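Local coordinates for fatty-acid-binding protein 1 (Arabidopsis thaliana, PDB 4DOO) that binds fatty acids, preferentially saturated ones, in the plastid through a chalcone-isomerase-like domain and may take part in alpha-linolenic acid metabolism, at residues E125-E137 against V158-L172. Residues are numbered along the deposited sequence; the frame is centred on the assembly and turned at random.
Sequences ELLQSFTSLFKDE and VAIEGNHVGSVKSHL. With DAO (lauric acid), chain C.
Leu126 meets Ser170 and Leu172 where helix 124-131 packs on the edge strand 163-169 of the antiparallel sheet in this chalcone-isomerase fold. Leu126 CG stands anti to its own N (chi1 178°), which lays both methyls against Ser170 OG, the oxygen that caps the next helix at Leu173 N; Leu126 CD1 is 3.7 Å from Ser170 OG, and Leu126 CD2 also lies 3.6 Å from Leu172 CD2. One turn on, Ser129 turns its hydroxyl back to Leu126 O, while the methyls of Val168 rest against that serine. Phe130 sends its ring inward, where CZ is 3.9 Å from lauric acid C6, near the ring plane.

Leu133 supplies the tightest backbone approach, its CA 6.0 Å from that of Gly166. Leu133 CD2 lies over the glycine, where a CB would collide with it, and Leu133 CD1 reaches Val158 CG2 at 3.7 Å. Phe134 is sandwiched: Leu133 CB covers one ring face, and lauric acid C8 lies 3.6 Å above the other, offset toward the rim. Ile160 CD1 abuts the ring edge, Phe134 CE2 is 3.8 Å from Val158 CG1, and Phe107 meets the ring from helix 100-118. Replacing this phenylalanine with an alanine would probably open a gap beside the methyl-ward half of the acyl chain and take from Ile160 CD1 and Val158 CG1 the ring they pack against. Glu137 lines the pocket at the methyl end of the lauric acid; bent at chi2 (-57°), it brings OE1 beside Ile160 CD1, while its CB touches the terminal methyl, C12 of the lauric acid, at 3.5 Å.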
loop_
_atom_site.group_PDB
_atom_site.type_symbol
_atom_site.label_atom_id
_atom_site.label_comp_id
_atom_site.label_asym_id
_atom_site.label_seq_id
_atom_site.Cartn_x
_atom_site.Cartn_y
_atom_site.Cartn_z
ATOM N N GLU A 125 -6.074 20.731 -0.022
ATOM C CA GLU A 125 -5.146 20.949 -1.128
ATOM C C GLU A 125 -4.233 19.754 -1.336
ATOM O O GLU A 125 -3.899 19.400 -2.465
ATOM C CB GLU A 125 -4.308 22.216 -0.903
ATOM C CG GLU A 125 -5.138 23.493 -0.781
ATOM C CD GLU A 125 -4.304 24.762 -0.889
ATOM O OE1 GLU A 125 -4.880 25.866 -0.760
ATOM O OE2 GLU A 125 -3.078 24.653 -1.108
ATOM N N LEU A 126 -3.824 19.132 -0.238
ATOM C CA LEU A 126 -2.964 17.963 -0.320
ATOM C C LEU A 126 -3.731 16.854 -1.032
ATOM O O LEU A 126 -3.222 16.238 -1.971
ATOM C CB LEU A 126 -2.553 17.504 1.084
ATOM C CG LEU A 126 -1.688 16.239 1.128
ATOM C CD1 LEU A 126 -0.455 16.441 0.256
ATOM C CD2 LEU A 126 -1.295 15.932 2.567
ATOM N N LEU A 127 -4.962 16.613 -0.589
ATOM C CA LEU A 127 -5.802 15.584 -1.196
ATOM C C LEU A 127 -6.055 15.901 -2.663
ATOM O O LEU A 127 -6.178 14.996 -3.480
ATOM C CB LEU A 127 -7.144 15.467 -0.461
ATOM C CG LEU A 127 -8.122 14.414 -1.008
ATOM C CD1 LEU A 127 -7.491 13.025 -0.939
ATOM C CD2 LEU A 127 -9.417 14.445 -0.207
ATOM N N GLN A 128 -6.130 17.184 -3.000
ATOM C CA GLN A 128 -6.369 17.570 -4.385
ATOM C C GLN A 128 -5.141 17.308 -5.253
ATOM O O GLN A 128 -5.269 16.984 -6.432
ATOM C CB GLN A 128 -6.769 19.047 -4.476
ATOM C CG GLN A 128 -7.108 19.511 -5.887
ATOM C CD GLN A 128 -8.130 18.617 -6.572
ATOM O OE1 GLN A 128 -9.228 18.396 -6.057
ATOM N NE2 GLN A 128 -7.769 18.096 -7.740
ATOM N N SER A 129 -3.951 17.449 -4.675
ATOM C CA SER A 129 -2.727 17.204 -5.431
ATOM C C SER A 129 -2.645 15.723 -5.792
ATOM O O SER A 129 -2.061 15.348 -6.815
ATOM C CB SER A 129 -1.492 17.618 -4.618
ATOM O OG SER A 129 -1.341 16.828 -3.452
ATOM N N PHE A 130 -3.232 14.882 -4.945
ATOM C CA PHE A 130 -3.242 13.442 -5.191
ATOM C C PHE A 130 -4.261 13.154 -6.290
ATOM O O PHE A 130 -3.966 12.469 -7.269
ATOM C CB PHE A 130 -3.626 12.681 -3.919
ATOM C CG PHE A 130 -3.675 11.188 -4.097
ATOM C CD1 PHE A 130 -2.525 10.474 -4.420
ATOM C CD2 PHE A 130 -4.874 10.498 -3.950
ATOM C CE1 PHE A 130 -2.567 9.085 -4.594
ATOM C CE2 PHE A 130 -4.929 9.114 -4.120
ATOM C CZ PHE A 130 -3.771 8.407 -4.443
ATOM N N THR A 131 -5.463 13.692 -6.120
ATOM C CA THR A 131 -6.537 13.516 -7.092
ATOM C C THR A 131 -6.094 13.924 -8.498
ATOM O O THR A 131 -6.368 13.222 -9.476
ATOM C CB THR A 131 -7.769 14.368 -6.709
ATOM O OG1 THR A 131 -8.282 13.927 -5.447
ATOM C CG2 THR A 131 -8.862 14.244 -7.772
ATOM N N SER A 132 -5.412 15.063 -8.591
ATOM C CA SER A 132 -4.945 15.583 -9.872
ATOM C C SER A 132 -4.040 14.623 -10.635
ATOM O O SER A 132 -3.896 14.738 -11.852
ATOM C CB SER A 132 -4.217 16.918 -9.671
ATOM O OG SER A 132 -5.101 17.907 -9.173
ATOM N N LEU A 133 -3.425 13.683 -9.929
ATOM C CA LEU A 133 -2.548 12.720 -10.581
ATOM C C LEU A 133 -3.332 11.855 -11.567
ATOM O O LEU A 133 -2.771 11.331 -12.532
ATOM C CB LEU A 133 -1.870 11.822 -9.541
ATOM C CG LEU A 133 -0.908 12.467 -8.535
ATOM C CD1 LEU A 133 -0.387 11.397 -7.583
ATOM C CD2 LEU A 133 0.250 13.137 -9.267
ATOM N N PHE A 134 -4.632 11.714 -11.331
ATOM C CA PHE A 134 -5.467 10.887 -12.200
ATOM C C PHE A 134 -6.452 11.699 -13.035
ATOM O O PHE A 134 -7.445 11.163 -13.531
ATOM C CB PHE A 134 -6.239 9.861 -11.366
ATOM C CG PHE A 134 -5.405 9.183 -10.316
ATOM C CD1 PHE A 134 -5.235 9.766 -9.064
ATOM C CD2 PHE A 134 -4.766 7.979 -10.585
ATOM C CE1 PHE A 134 -4.439 9.160 -8.094
ATOM C CE2 PHE A 134 -3.966 7.365 -9.622
ATOM C CZ PHE A 134 -3.802 7.956 -8.376
ATOM N N LYS A 135 -6.167 12.986 -13.201
ATOM C CA LYS A 135 -7.038 13.876 -13.964
ATOM C C LYS A 135 -7.219 13.485 -15.433
ATOM O O LYS A 135 -8.241 13.807 -16.037
ATOM C CB LYS A 135 -6.512 15.312 -13.882
ATOM C CG LYS A 135 -5.106 15.485 -14.436
ATOM C CD LYS A 135 -4.593 16.909 -14.236
ATOM C CE LYS A 135 -5.436 17.919 -14.996
ATOM N NZ LYS A 135 -5.432 17.654 -16.463
ATOM N N ASP A 136 -6.238 12.790 -16.002
ATOM C CA ASP A 136 -6.304 12.393 -17.408
ATOM C C ASP A 136 -6.832 10.985 -17.667
ATOM O O ASP A 136 -6.816 10.512 -18.803
ATOM C CB ASP A 136 -4.927 12.538 -18.063
ATOM C CG ASP A 136 -4.422 13.965 -18.045
ATOM O OD1 ASP A 136 -5.191 14.869 -18.430
ATOM O OD2 ASP A 136 -3.255 14.180 -17.650
ATOM N N GLU A 137 -7.298 10.315 -16.621
ATOM C CA GLU A 137 -7.824 8.966 -16.770
ATOM C C GLU A 137 -9.323 9.000 -17.011
ATOM O O GLU A 137 -10.058 9.651 -16.268
ATOM C CB GLU A 137 -7.521 8.144 -15.516
ATOM C CG GLU A 137 -6.059 8.190 -15.118
ATOM C CD GLU A 137 -5.146 7.707 -16.231
ATOM O OE1 GLU A 137 -3.951 8.064 -16.220
ATOM O OE2 GLU A 137 -5.624 6.961 -17.113
ATOM N N VAL A 158 3.252 7.734 -8.504
ATOM C CA VAL A 158 2.230 6.864 -9.068
ATOM C C VAL A 158 2.476 6.553 -10.537
ATOM O O VAL A 158 2.776 7.442 -11.336
ATOM C CB VAL A 158 0.827 7.501 -8.957
ATOM C CG1 VAL A 158 -0.225 6.542 -9.518
ATOM C CG2 VAL A 158 0.525 7.850 -7.507
ATOM N N ALA A 159 2.339 5.278 -10.882
ATOM C CA ALA A 159 2.506 4.827 -12.251
ATOM C C ALA A 159 1.278 4.002 -12.614
ATOM O O ALA A 159 0.820 3.167 -11.826
ATOM C CB ALA A 159 3.765 3.990 -12.382
ATOM N N ILE A 160 0.734 4.253 -13.799
ATOM C CA ILE A 160 -0.444 3.537 -14.274
ATOM C C ILE A 160 -0.074 2.796 -15.554
ATOM O O ILE A 160 0.437 3.392 -16.505
ATOM C CB ILE A 160 -1.614 4.517 -14.536
ATOM C CG1 ILE A 160 -1.996 5.219 -13.230
ATOM C CG2 ILE A 160 -2.817 3.769 -15.091
ATOM C CD1 ILE A 160 -3.116 6.234 -13.374
ATOM N N GLU A 161 -0.318 1.488 -15.557
ATOM C CA GLU A 161 0.001 0.630 -16.692
ATOM C C GLU A 161 1.457 0.804 -17.121
ATOM O O GLU A 161 1.777 0.777 -18.310
ATOM C CB GLU A 161 -0.944 0.916 -17.866
ATOM C CG GLU A 161 -2.399 0.516 -17.607
ATOM C CD GLU A 161 -2.602 -0.993 -17.498
ATOM O OE1 GLU A 161 -1.926 -1.643 -16.672
ATOM O OE2 GLU A 161 -3.449 -1.534 -18.241
ATOM N N GLY A 162 2.332 0.992 -16.138
ATOM C CA GLY A 162 3.749 1.146 -16.412
ATOM C C GLY A 162 4.219 2.551 -16.732
ATOM O O GLY A 162 5.415 2.777 -16.908
ATOM N N ASN A 163 3.292 3.499 -16.803
ATOM C CA ASN A 163 3.639 4.881 -17.116
ATOM C C ASN A 163 3.549 5.795 -15.897
ATOM O O ASN A 163 2.492 5.918 -15.284
ATOM C CB ASN A 163 2.719 5.416 -18.219
ATOM C CG ASN A 163 2.755 4.561 -19.475
ATOM O OD1 ASN A 163 3.827 4.244 -19.993
ATOM N ND2 ASN A 163 1.580 4.189 -19.974
ATOM N N HIS A 164 4.662 6.434 -15.548
ATOM C CA HIS A 164 4.687 7.348 -14.411
ATOM C C HIS A 164 3.763 8.528 -14.707
ATOM O O HIS A 164 3.842 9.129 -15.778
ATOM C CB HIS A 164 6.122 7.827 -14.171
ATOM C CG HIS A 164 6.245 8.888 -13.123
ATOM N ND1 HIS A 164 6.087 10.230 -13.400
ATOM C CD2 HIS A 164 6.535 8.810 -11.802
ATOM C CE1 HIS A 164 6.279 10.931 -12.298
ATOM N NE2 HIS A 164 6.552 10.094 -11.314
ATOM N N VAL A 165 2.885 8.855 -13.764
ATOM C CA VAL A 165 1.946 9.953 -13.961
ATOM C C VAL A 165 2.203 11.169 -13.084
ATOM O O VAL A 165 1.617 12.229 -13.306
ATOM C CB VAL A 165 0.491 9.496 -13.728
ATOM C CG1 VAL A 165 0.128 8.405 -14.723
ATOM C CG2 VAL A 165 0.320 8.998 -12.298
ATOM N N GLY A 166 3.068 11.026 -12.088
ATOM C CA GLY A 166 3.358 12.156 -11.225
ATOM C C GLY A 166 3.771 11.762 -9.826
ATOM O O GLY A 166 3.720 10.588 -9.458
ATOM N N SER A 167 4.182 12.753 -9.042
ATOM C CA SER A 167 4.610 12.515 -7.676
ATOM C C SER A 167 4.153 13.649 -6.773
ATOM O O SER A 167 3.829 14.746 -7.236
ATOM C CB SER A 167 6.137 12.418 -7.598
ATOM O OG SER A 167 6.655 11.474 -8.517
ATOM N N VAL A 168 4.134 13.363 -5.477
ATOM C CA VAL A 168 3.757 14.332 -4.458
ATOM C C VAL A 168 4.680 14.092 -3.270
ATOM O O VAL A 168 4.709 12.995 -2.707
ATOM C CB VAL A 168 2.281 14.153 -4.007
ATOM C CG1 VAL A 168 1.960 15.116 -2.869
ATOM C CG2 VAL A 168 1.338 14.406 -5.182
ATOM N N LYS A 169 5.455 15.108 -2.911
ATOM C CA LYS A 169 6.364 14.994 -1.783
ATOM C C LYS A 169 5.567 15.367 -0.541
ATOM O O LYS A 169 5.224 16.530 -0.341
ATOM C CB LYS A 169 7.556 15.940 -1.951
ATOM C CG LYS A 169 8.588 15.810 -0.846
ATOM C CD LYS A 169 9.731 16.791 -1.022
ATOM C CE LYS A 169 10.736 16.634 0.105
ATOM N NZ LYS A 169 11.261 15.240 0.179
ATOM N N SER A 170 5.257 14.371 0.283
ATOM C CA SER A 170 4.485 14.603 1.495
ATOM C C SER A 170 4.557 13.404 2.426
ATOM O O SER A 170 4.085 12.316 2.097
ATOM C CB SER A 170 3.021 14.897 1.140
ATOM O OG SER A 170 2.188 14.884 2.292
ATOM N N HIS A 171 5.162 13.610 3.588
ATOM C CA HIS A 171 5.284 12.553 4.581
ATOM C C HIS A 171 3.872 12.146 4.999
ATOM O O HIS A 171 3.573 10.964 5.174
ATOM C CB HIS A 171 6.064 13.077 5.790
ATOM C CG HIS A 171 6.427 12.020 6.783
ATOM N ND1 HIS A 171 5.484 11.284 7.469
ATOM C CD2 HIS A 171 7.633 11.580 7.214
ATOM C CE1 HIS A 171 6.094 10.437 8.279
ATOM N NE2 HIS A 171 7.398 10.597 8.144
ATOM N N LEU A 172 2.999 13.139 5.141
ATOM C CA LEU A 172 1.617 12.897 5.541
ATOM C C LEU A 172 0.864 12.009 4.548
ATOM O O LEU A 172 0.218 11.033 4.940
ATOM C CB LEU A 172 0.881 14.231 5.702
ATOM C CG LEU A 172 -0.611 14.146 6.018
ATOM C CD1 LEU A 172 -0.821 13.370 7.307
ATOM C CD2 LEU A 172 -1.183 15.555 6.136
HETATM O O1 DAO C . -9.949 3.426 -1.601
HETATM O O2 DAO C . -8.917 1.585 -2.239
HETATM C C1 DAO C . -8.910 2.797 -1.916
HETATM C C2 DAO C . -7.592 3.537 -1.924
HETATM C C3 DAO C . -7.097 3.694 -3.352
HETATM C C4 DAO C . -5.862 4.606 -3.412
HETATM C C5 DAO C . -5.186 4.524 -4.782
HETATM C C6 DAO C . -5.889 5.411 -5.806
HETATM C C7 DAO C . -5.677 4.899 -7.221
HETATM C C8 DAO C . -6.729 5.485 -8.151
HETATM C C9 DAO C . -6.645 4.870 -9.536
HETATM C C10 DAO C . -7.652 5.530 -10.472
HETATM C C11 DAO C . -7.157 5.489 -11.914
HETATM C C12 DAO C . -8.242 5.943 -12.865
#